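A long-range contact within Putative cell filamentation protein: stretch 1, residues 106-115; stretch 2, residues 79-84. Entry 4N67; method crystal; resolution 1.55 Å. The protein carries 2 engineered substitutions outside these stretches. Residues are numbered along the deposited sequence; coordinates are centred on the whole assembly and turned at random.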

ATOM      1  N   PRO A 106      11.255 -12.471  -3.071  1.00 18.70           N
ATOM      2  CA  PRO A 106      10.710 -11.899  -1.862  1.00 17.62           C
ATOM      3  C   PRO A 106      10.504 -10.381  -1.965  1.00 16.39           C
ATOM      4  O   PRO A 106      10.986  -9.728  -2.899  1.00 17.40           O
ATOM      5  CB  PRO A 106      11.798 -12.203  -0.831  1.00 18.00           C
ATOM      6  CG  PRO A 106      13.060 -12.089  -1.612  1.00 18.92           C
ATOM      7  CD  PRO A 106      12.719 -12.669  -2.963  1.00 19.45           C
ATOM      8  N   PHE A 107       9.791  -9.855  -0.985  1.00 15.49           N
ATOM      9  CA  PHE A 107       9.704  -8.405  -0.780  1.00 14.64           C
ATOM     10  C   PHE A 107      11.011  -7.891  -0.179  1.00 14.91           C
ATOM     11  O   PHE A 107      11.907  -8.665   0.178  1.00 15.15           O
ATOM     12  CB  PHE A 107       8.526  -8.091   0.157  1.00 14.31           C
ATOM     13  CG  PHE A 107       7.178  -8.497  -0.400  1.00 14.79           C
ATOM     14  CD1 PHE A 107       6.684  -7.908  -1.550  1.00 15.56           C
ATOM     15  CD2 PHE A 107       6.402  -9.448   0.237  1.00 15.26           C
ATOM     16  CE1 PHE A 107       5.454  -8.264  -2.068  1.00 16.04           C
ATOM     17  CE2 PHE A 107       5.162  -9.793  -0.272  1.00 15.72           C
ATOM     18  CZ  PHE A 107       4.687  -9.204  -1.418  1.00 15.85           C
ATOM     19  N   ALA A 108      11.101  -6.575  -0.042  1.00 14.19           N
ATOM     20  CA  ALA A 108      12.237  -5.925   0.625  1.00 14.62           C
ATOM     21  C   ALA A 108      12.458  -6.544   1.995  1.00 14.85           C
ATOM     22  O   ALA A 108      11.512  -6.839   2.727  1.00 13.90           O
ATOM     23  CB  ALA A 108      11.962  -4.423   0.753  1.00 14.18           C
ATOM     24  N   VAL A 109      13.736  -6.760   2.318  1.00 16.01           N
ATOM     25  CA  VAL A 109      14.126  -7.329   3.591  1.00 16.94           C
ATOM     26  C   VAL A 109      14.744  -6.282   4.506  1.00 17.61           C
ATOM     27  O   VAL A 109      15.660  -5.586   4.087  1.00 18.96           O
ATOM     28  CB  VAL A 109      15.149  -8.444   3.360  1.00 18.37           C
ATOM     29  CG1 VAL A 109      15.547  -9.078   4.659  1.00 18.71           C
ATOM     30  CG2 VAL A 109      14.582  -9.472   2.404  1.00 19.14           C
ATOM     31  N   GLY A 110      14.211  -6.199   5.718  1.00 18.45           N
ATOM     32  CA  GLY A 110      14.756  -5.354   6.806  1.00 20.23           C
ATOM     33  C   GLY A 110      14.921  -3.917   6.382  1.00 20.79           C
ATOM     34  O   GLY A 110      13.960  -3.289   5.989  1.00 20.64           O
ATOM     35  N   SER A 111      16.138  -3.398   6.480  1.00 22.72           N
ATOM     36  CA  SER A 111      16.407  -1.983   6.124  1.00 23.09           C
ATOM     37  C   SER A 111      16.254  -1.623   4.625  1.00 22.17           C
ATOM     38  O   SER A 111      16.216  -0.433   4.247  1.00 21.11           O
ATOM     39  CB  SER A 111      17.762  -1.557   6.652  1.00 25.20           C
ATOM     40  OG  SER A 111      18.811  -2.190   5.943  1.00 26.14           O
ATOM     41  N   GLN A 112      16.135  -2.631   3.744  1.00 20.10           N
ATOM     42  CA  GLN A 112      15.755  -2.356   2.363  1.00 19.31           C
ATOM     43  C   GLN A 112      14.424  -1.602   2.299  1.00 17.15           C
ATOM     44  O   GLN A 112      14.172  -0.863   1.351  1.00 17.00           O
ATOM     45  CB  GLN A 112      15.604  -3.642   1.565  1.00 19.57           C
ATOM     46  CG  GLN A 112      16.935  -4.297   1.329  1.00 21.04           C
ATOM     47  CD  GLN A 112      16.830  -5.610   0.594  1.00 21.84           C
ATOM     48  OE1 GLN A 112      15.735  -6.137   0.367  1.00 21.17           O
ATOM     49  NE2 GLN A 112      17.990  -6.161   0.217  1.00 22.61           N
ATOM     50  N   ILE A 113      13.556  -1.837   3.273  1.00 16.63           N
ATOM     51  CA  ILE A 113      12.230  -1.206   3.267  1.00 15.70           C
ATOM     52  C   ILE A 113      12.440   0.293   3.339  1.00 16.26           C
ATOM     53  O   ILE A 113      11.894   1.020   2.538  1.00 15.31           O
ATOM     54  CB  ILE A 113      11.352  -1.679   4.437  1.00 15.55           C
ATOM     55  CG1 ILE A 113      11.021  -3.180   4.302  1.00 15.73           C
ATOM     56  CG2 ILE A 113      10.087  -0.840   4.538  1.00 15.51           C
ATOM     57  CD1 ILE A 113      10.304  -3.744   5.525  1.00 15.89           C
ATOM     58  N   GLN A 114      13.230   0.743   4.302  1.00 18.02           N
ATOM     59  CA  GLN A 114      13.465   2.197   4.448  1.00 20.32           C
ATOM     60  C   GLN A 114      14.213   2.778   3.253  1.00 19.73           C
ATOM     61  O   GLN A 114      13.877   3.881   2.772  1.00 19.63           O
ATOM     62  CB  GLN A 114      14.256   2.491   5.719  1.00 23.47           C
ATOM     63  CG  GLN A 114      13.561   2.119   7.025  1.00 26.54           C
ATOM     64  CD  GLN A 114      12.121   2.589   7.123  1.00 28.94           C
ATOM     65  OE1 GLN A 114      11.768   3.724   6.753  1.00 35.19           O
ATOM     66  NE2 GLN A 114      11.273   1.716   7.632  1.00 31.84           N
ATOM     67  N   ARG A 115      15.210   2.044   2.772  1.00 19.63           N
ATOM     68  CA  ARG A 115      16.018   2.502   1.643  1.00 19.95           C
ATOM     69  C   ARG A 115      15.173   2.645   0.380  1.00 18.45           C
ATOM     70  O   ARG A 115      15.305   3.622  -0.362  1.00 18.48           O
ATOM     71  CB  ARG A 115      17.231   1.562   1.391  1.00 22.12           C
ATOM     72  CG  ARG A 115      18.407   1.757   2.339  1.00 24.88           C
ATOM     73  CD  ARG A 115      19.578   0.797   2.052  1.00 26.99           C
ATOM     74  NE  ARG A 115      19.515  -0.349   2.965  1.00 29.26           N
ATOM     75  CZ  ARG A 115      19.532  -1.640   2.636  1.00 30.45           C
ATOM     76  NH1 ARG A 115      19.421  -2.548   3.595  1.00 31.57           N
ATOM     77  NH2 ARG A 115      19.650  -2.037   1.382  1.00 30.42           N
TER
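Stretch 2, residues 79-84: VTRDQP

Stretch 2 is a short irregular segment with no helix or strand. It folds as a type I beta turn from Thr80 to Gln83, closed by the backbone hydrogen bond from Gln83 N to Thr80 O (3.1 Å). Stretch 1 is also a loop over its first residues. A type II' turn from Val109 to Gln112 then leads into a helix that runs on beyond Arg115. The two segments make their closest backbone approach at Gly110 and Asp82, where the CA atoms are 5.0 Å apart. Gly110 and Asp82 are the one pair in register, and stretch 2 is a turn laid against a turn and the start of a helix, so no common strand direction or crossing angle applies. No backbone-to-backbone hydrogen bond joins them. Side chains of stretch 2 reach the backbone and side chains of stretch 1, and 344 Å² of surface is buried, both sides summed.

Two residues at the middle of the stretch 2 turn carry most of the polar contact. Arg81 extends past Ile113 to the loop before the helix. Arg81 NH1 donates a hydrogen bond to Ala108 O at 2.8 Å, with a nearly straight N-H...O angle of 164°. Arg81 NH2 adds a weak bond to Ala108 O at 3.4 Å and 133°. The carbonyl oxygen lies at the edge of the guanidinium, near its plane, where the N-H groups point. Ala108 O thus accepts hydrogen bonds from both terminal nitrogens, the one from NH2 weak. NE, NH1 and NH2 of Arg81 are also hydrogen-bonded elsewhere in the structure, so no nitrogen of this buried guanidinium lacks an acceptor.

The face of the same group has a different neighbour. Ile113 CD1 lies over it, 3.5 Å from Arg81 CZ, which packs a methyl group against the flat surface and leaves the edge free for hydrogen bonding. Ile113 CD1 is also 4.0 Å from Asp82 CB. Phe107 CB approaches Arg81 NH1 to 3.7 Å, but the ring leads away from stretch 2.

Asp82 points toward stretch 1 and accepts from both segments. Gln114 NE2 donates to Asp82 OD2 at 2.9 Å and 163°. Within the turn, Thr80 OG1 donates to Asp82 OD1 at 2.6 Å. Each carboxylate oxygen therefore has a donor. Thr80 OG1 also lies 3.3 Å from Gln114 NE2. Gln114 OE1 is satisfied elsewhere in the structure, so both ends of this amide are engaged. The end of Gln114 comes nearer to stretch 2 than its sideways CA-to-CB bond would suggest.

Gly110 O faces Asp82 CB at 3.6 Å. Within stretch 1, Gly110 O accepts from Ile113 N at 3.1 Å. Gly110 has a positive phi of 54°, which by itself favours glycine.

Other bonds hold stretch 1 in shape. Gln112 N donates to Val109 O at 3.0 Å across the type II' turn. The side chain of Gln112 folds back, and Gln112 OE1 accepts from Val109 N at 2.9 Å and 177°. Arg115 N donates to Ser111 O at 3.1 Å, and Arg115 NH1 makes a very short bond of 2.5 Å to Ser111 OG.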

ATOM      1  N   VAL A  79       2.965   1.379  11.470  1.00 11.22           N
ATOM      2  CA  VAL A  79       4.336   0.969  11.830  1.00 11.50           C
ATOM      3  C   VAL A  79       4.818  -0.048  10.797  1.00 11.45           C
ATOM      4  O   VAL A  79       4.121  -1.034  10.506  1.00 11.97           O
ATOM      5  CB  VAL A  79       4.379   0.363  13.250  1.00 12.10           C
ATOM      6  CG1 VAL A  79       5.818   0.028  13.645  1.00 12.84           C
ATOM      7  CG2 VAL A  79       3.747   1.300  14.253  1.00 12.55           C
ATOM      8  N   THR A  80       6.014   0.176  10.266  1.00 11.85           N
ATOM      9  CA  THR A  80       6.556  -0.735   9.257  1.00 12.04           C
ATOM     10  C   THR A  80       7.159  -1.972   9.925  1.00 12.61           C
ATOM     11  O   THR A  80       7.559  -1.937  11.085  1.00 13.47           O
ATOM     12  CB  THR A  80       7.551  -0.021   8.315  1.00 12.50           C
ATOM     13  OG1 THR A  80       8.559   0.639   9.083  1.00 13.61           O
ATOM     14  CG2 THR A  80       6.830   0.965   7.414  1.00 12.49           C
ATOM     15  N   ARG A  81       7.228  -3.058   9.176  1.00 12.54           N
ATOM     16  CA  ARG A  81       7.515  -4.382   9.721  1.00 13.17           C
ATOM     17  C   ARG A  81       8.977  -4.649  10.006  1.00 15.02           C
ATOM     18  O   ARG A  81       9.297  -5.676  10.606  1.00 15.56           O
ATOM     19  CB  ARG A  81       6.934  -5.470   8.803  1.00 12.84           C
ATOM     20  CG  ARG A  81       7.552  -5.512   7.406  1.00 12.78           C
ATOM     21  CD  ARG A  81       6.939  -6.572   6.495  1.00 12.40           C
ATOM     22  NE  ARG A  81       7.355  -6.312   5.120  1.00 12.44           N
ATOM     23  CZ  ARG A  81       8.540  -6.616   4.604  1.00 12.44           C
ATOM     24  NH1 ARG A  81       8.815  -6.235   3.380  1.00 12.44           N
ATOM     25  NH2 ARG A  81       9.407  -7.373   5.281  1.00 12.98           N
ATOM     26  N   ASP A  82       9.829  -3.712   9.617  1.00 16.33           N
ATOM     27  CA  ASP A  82      11.235  -3.761   9.969  1.00 19.00           C
ATOM     28  C   ASP A  82      11.439  -3.318  11.409  1.00 21.25           C
ATOM     29  O   ASP A  82      12.464  -3.661  12.007  1.00 24.30           O
ATOM     30  CB  ASP A  82      12.068  -2.906   9.014  1.00 19.79           C
ATOM     31  CG  ASP A  82      11.623  -1.463   8.953  1.00 20.36           C
ATOM     32  OD1 ASP A  82      10.396  -1.156   8.960  1.00 19.09           O
ATOM     33  OD2 ASP A  82      12.486  -0.600   8.858  1.00 23.01           O
ATOM     34  N   GLN A  83      10.488  -2.560  11.947  1.00 21.04           N
ATOM     35  CA  GLN A  83      10.623  -1.889  13.246  1.00 23.88           C
ATOM     36  C   GLN A  83      10.005  -2.749  14.329  1.00 22.89           C
ATOM     37  O   GLN A  83       8.894  -3.224  14.163  1.00 23.85           O
ATOM     38  CB  GLN A  83       9.934  -0.529  13.206  1.00 26.03           C
ATOM     39  CG  GLN A  83      10.601   0.421  12.218  1.00 30.08           C
ATOM     40  CD  GLN A  83      10.012   1.817  12.247  1.00 34.37           C
ATOM     41  OE1 GLN A  83       9.254   2.173  13.151  1.00 41.55           O
ATOM     42  NE2 GLN A  83      10.367   2.623  11.259  1.00 37.56           N
ATOM     43  N   PRO A  84      10.702  -2.934  15.449  1.00 22.46           N
ATOM     44  CA  PRO A  84      10.068  -3.672  16.548  1.00 21.58           C
ATOM     45  C   PRO A  84       8.859  -2.910  17.053  1.00 19.72           C
ATOM     46  O   PRO A  84       8.900  -1.667  17.147  1.00 20.77           O
ATOM     47  CB  PRO A  84      11.156  -3.721  17.616  1.00 23.41           C
ATOM     48  CG  PRO A  84      12.431  -3.508  16.876  1.00 25.16           C
ATOM     49  CD  PRO A  84      12.076  -2.542  15.797  1.00 23.94           C
TER